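Local coordinates for protein amidase, hydantoinase/carbamoylase family (Paraburkholderia phymatum, PDB 6C0D) that probably hydrolyses N-carbamoyl-L-amino acids to free amino acids as a metal-dependent, homodimeric member of the peptidase M20 family, at residues T72-S77 with K187-Y192. Residues are numbered along the deposited sequence; the frame is centred on the assembly and turned at random. Where two conformers were deposited one is given.
Sequences TVFGRS and KRQRAY
Arg76 and Gln189 mark the nearest backbone approach of 72-77 to 187-192, with Arg76 CA and Gln189 CA still 10.2 Å apart. That spacing is too wide for strand pairing: strands 125-130 and 83-88 of the M20 catalytic-domain fold lie between strands 73-76 and 189-198, and the contact is made by side chains reaching across them. The guanidinium groups of Arg76 and Arg188 stack, centres 4.0 Å apart and planes inclined by 29°. The overlap is offset, since Arg188 NE lies over a face of the Arg76 group, off its centre, and Arg76 NH2 comes 3.3 Å from Arg188 CD. Arg188 can span the gap because its chain is fully extended, with CG anti to the backbone N (chi1 172°). Its NH1 also passes Ser77 CB at 3.8 Å, with that carbon at the edge of the guanidinium. Water 1 takes a bond from Arg76 NE (3.1 Å) and a weak one from Arg188 NH2, lightly linking the pair. Phe74 and Gln189 form the buried part of the contact and Arg76 its exposed end; Phe74 CZ lies 3.4 Å from Gln189 NE2, with ring and amide planes 76° apart. Asp127 of strand 125-130 forms a salt bridge with Arg188 NH2 and accepts a hydrogen bond from Gln189 NE2 through the same OD2; its OD1 accepts one from Ser77 N. Gln189 OE1 accepts a hydrogen bond from Asp185 N. The two like charges can stack, tilted and offset, probably because the Asp127 carboxylate balances that of Arg188, with water 1 perhaps a minor aid.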
loop_
_atom_site.group_PDB
_atom_site.type_symbol
_atom_site.label_atom_id
_atom_site.label_comp_id
_atom_site.label_asym_id
_atom_site.label_seq_id
_atom_site.Cartn_x
_atom_site.Cartn_y
_atom_site.Cartn_z
ATOM N N THR A 72 -5.232 -7.548 -38.046
ATOM C CA THR A 72 -4.081 -8.418 -38.240
ATOM C C THR A 72 -3.487 -8.167 -39.622
ATOM O O THR A 72 -4.217 -7.950 -40.593
ATOM C CB THR A 72 -4.502 -9.882 -38.084
ATOM O OG1 THR A 72 -4.725 -10.166 -36.697
ATOM C CG2 THR A 72 -3.453 -10.849 -38.658
ATOM N N VAL A 73 -2.160 -8.152 -39.713
ATOM C CA VAL A 73 -1.501 -8.140 -41.015
ATOM C C VAL A 73 -1.136 -9.579 -41.318
ATOM O O VAL A 73 -0.419 -10.218 -40.534
ATOM C CB VAL A 73 -0.257 -7.236 -41.047
ATOM C CG1 VAL A 73 0.145 -6.980 -42.508
ATOM C CG2 VAL A 73 -0.525 -5.921 -40.342
ATOM N N PHE A 74 -1.639 -10.101 -42.434
ATOM C CA PHE A 74 -1.377 -11.485 -42.796
ATOM C C PHE A 74 -0.907 -11.545 -44.241
ATOM O O PHE A 74 -1.598 -11.058 -45.143
ATOM C CB PHE A 74 -2.619 -12.362 -42.593
ATOM C CG PHE A 74 -2.295 -13.830 -42.519
ATOM C CD1 PHE A 74 -1.914 -14.409 -41.315
ATOM C CD2 PHE A 74 -2.323 -14.621 -43.664
ATOM C CE1 PHE A 74 -1.584 -15.764 -41.249
ATOM C CE2 PHE A 74 -1.996 -15.982 -43.603
ATOM C CZ PHE A 74 -1.624 -16.547 -42.395
ATOM N N GLY A 75 0.262 -12.141 -44.449
ATOM C CA GLY A 75 0.801 -12.361 -45.772
ATOM C C GLY A 75 0.777 -13.845 -46.066
ATOM O O GLY A 75 1.559 -14.613 -45.489
ATOM N N ARG A 76 -0.143 -14.261 -46.932
ATOM C CA ARG A 76 -0.341 -15.673 -47.241
ATOM C C ARG A 76 0.538 -16.050 -48.427
ATOM O O ARG A 76 0.572 -15.337 -49.434
ATOM C CB ARG A 76 -1.811 -15.937 -47.562
ATOM C CG ARG A 76 -2.235 -17.411 -47.695
ATOM C CD ARG A 76 -3.734 -17.446 -48.010
ATOM N NE ARG A 76 -4.322 -18.789 -48.038
ATOM C CZ ARG A 76 -4.471 -19.513 -49.147
ATOM N NH1 ARG A 76 -4.036 -19.038 -50.309
ATOM N NH2 ARG A 76 -5.051 -20.712 -49.099
ATOM N N SER A 77 1.261 -17.154 -48.299
ATOM C CA SER A 77 2.014 -17.670 -49.433
ATOM C C SER A 77 1.097 -17.931 -50.634
ATOM O O SER A 77 -0.084 -18.277 -50.492
ATOM C CB SER A 77 2.728 -18.963 -49.025
ATOM O OG SER A 77 3.508 -19.494 -50.085
ATOM N N LYS A 187 -6.449 -27.681 -42.704
ATOM C CA LYS A 187 -5.923 -28.600 -43.708
ATOM C C LYS A 187 -4.624 -28.075 -44.325
ATOM O O LYS A 187 -3.738 -28.867 -44.664
ATOM C CB LYS A 187 -6.961 -28.853 -44.802
ATOM N N ARG A 188 -4.488 -26.753 -44.463
ATOM C CA ARG A 188 -3.339 -26.133 -45.123
ATOM C C ARG A 188 -2.232 -25.715 -44.153
ATOM O O ARG A 188 -1.059 -26.017 -44.392
ATOM C CB ARG A 188 -3.814 -24.919 -45.939
ATOM C CG ARG A 188 -2.704 -24.051 -46.523
ATOM C CD ARG A 188 -3.248 -22.918 -47.408
ATOM N NE ARG A 188 -2.103 -22.162 -47.887
ATOM C CZ ARG A 188 -1.477 -21.232 -47.169
ATOM N NH1 ARG A 188 -0.384 -20.649 -47.648
ATOM N NH2 ARG A 188 -1.936 -20.882 -45.968
ATOM N N GLN A 189 -2.573 -24.997 -43.075
ATOM C CA GLN A 189 -1.590 -24.431 -42.144
ATOM C C GLN A 189 -1.293 -25.453 -41.054
ATOM O O GLN A 189 -2.132 -25.712 -40.185
ATOM C CB GLN A 189 -2.128 -23.117 -41.578
ATOM C CG GLN A 189 -2.193 -22.047 -42.681
ATOM C CD GLN A 189 -3.169 -20.925 -42.404
ATOM O OE1 GLN A 189 -4.260 -21.159 -41.896
ATOM N NE2 GLN A 189 -2.780 -19.691 -42.745
ATOM N N ARG A 190 -0.099 -26.046 -41.102
ATOM C CA ARG A 190 0.157 -27.209 -40.267
ATOM C C ARG A 190 1.140 -26.958 -39.134
ATOM O O ARG A 190 1.330 -27.858 -38.305
ATOM C CB ARG A 190 0.670 -28.379 -41.115
ATOM C CG ARG A 190 -0.352 -28.918 -42.121
ATOM C CD ARG A 190 -1.665 -29.309 -41.458
ATOM N NE ARG A 190 -1.491 -30.202 -40.314
ATOM C CZ ARG A 190 -2.044 -29.999 -39.121
ATOM N NH1 ARG A 190 -2.812 -28.939 -38.918
ATOM N NH2 ARG A 190 -1.838 -30.860 -38.134
ATOM N N ALA A 191 1.728 -25.770 -39.052
ATOM C CA ALA A 191 2.682 -25.482 -37.983
ATOM C C ALA A 191 2.801 -23.978 -37.828
ATOM O O ALA A 191 2.602 -23.235 -38.787
ATOM C CB ALA A 191 4.058 -26.081 -38.280
ATOM N N TYR A 192 3.128 -23.544 -36.604
ATOM C CA TYR A 192 3.299 -22.127 -36.287
ATOM C C TYR A 192 4.607 -21.944 -35.522
ATOM O O TYR A 192 4.872 -22.688 -34.573
ATOM C CB TYR A 192 2.111 -21.613 -35.448
ATOM C CG TYR A 192 2.272 -20.194 -34.930
ATOM C CD1 TYR A 192 2.464 -19.941 -33.575
ATOM C CD2 TYR A 192 2.226 -19.113 -35.800
ATOM C CE1 TYR A 192 2.609 -18.627 -33.100
ATOM C CE2 TYR A 192 2.391 -17.810 -35.349
ATOM C CZ TYR A 192 2.569 -17.579 -33.990
ATOM O OH TYR A 192 2.690 -16.286 -33.544
HETATM O O HOH W 1 -4.843 -20.446 -45.479
HETATM O O HOH W 2 -0.938 -20.778 -50.896
#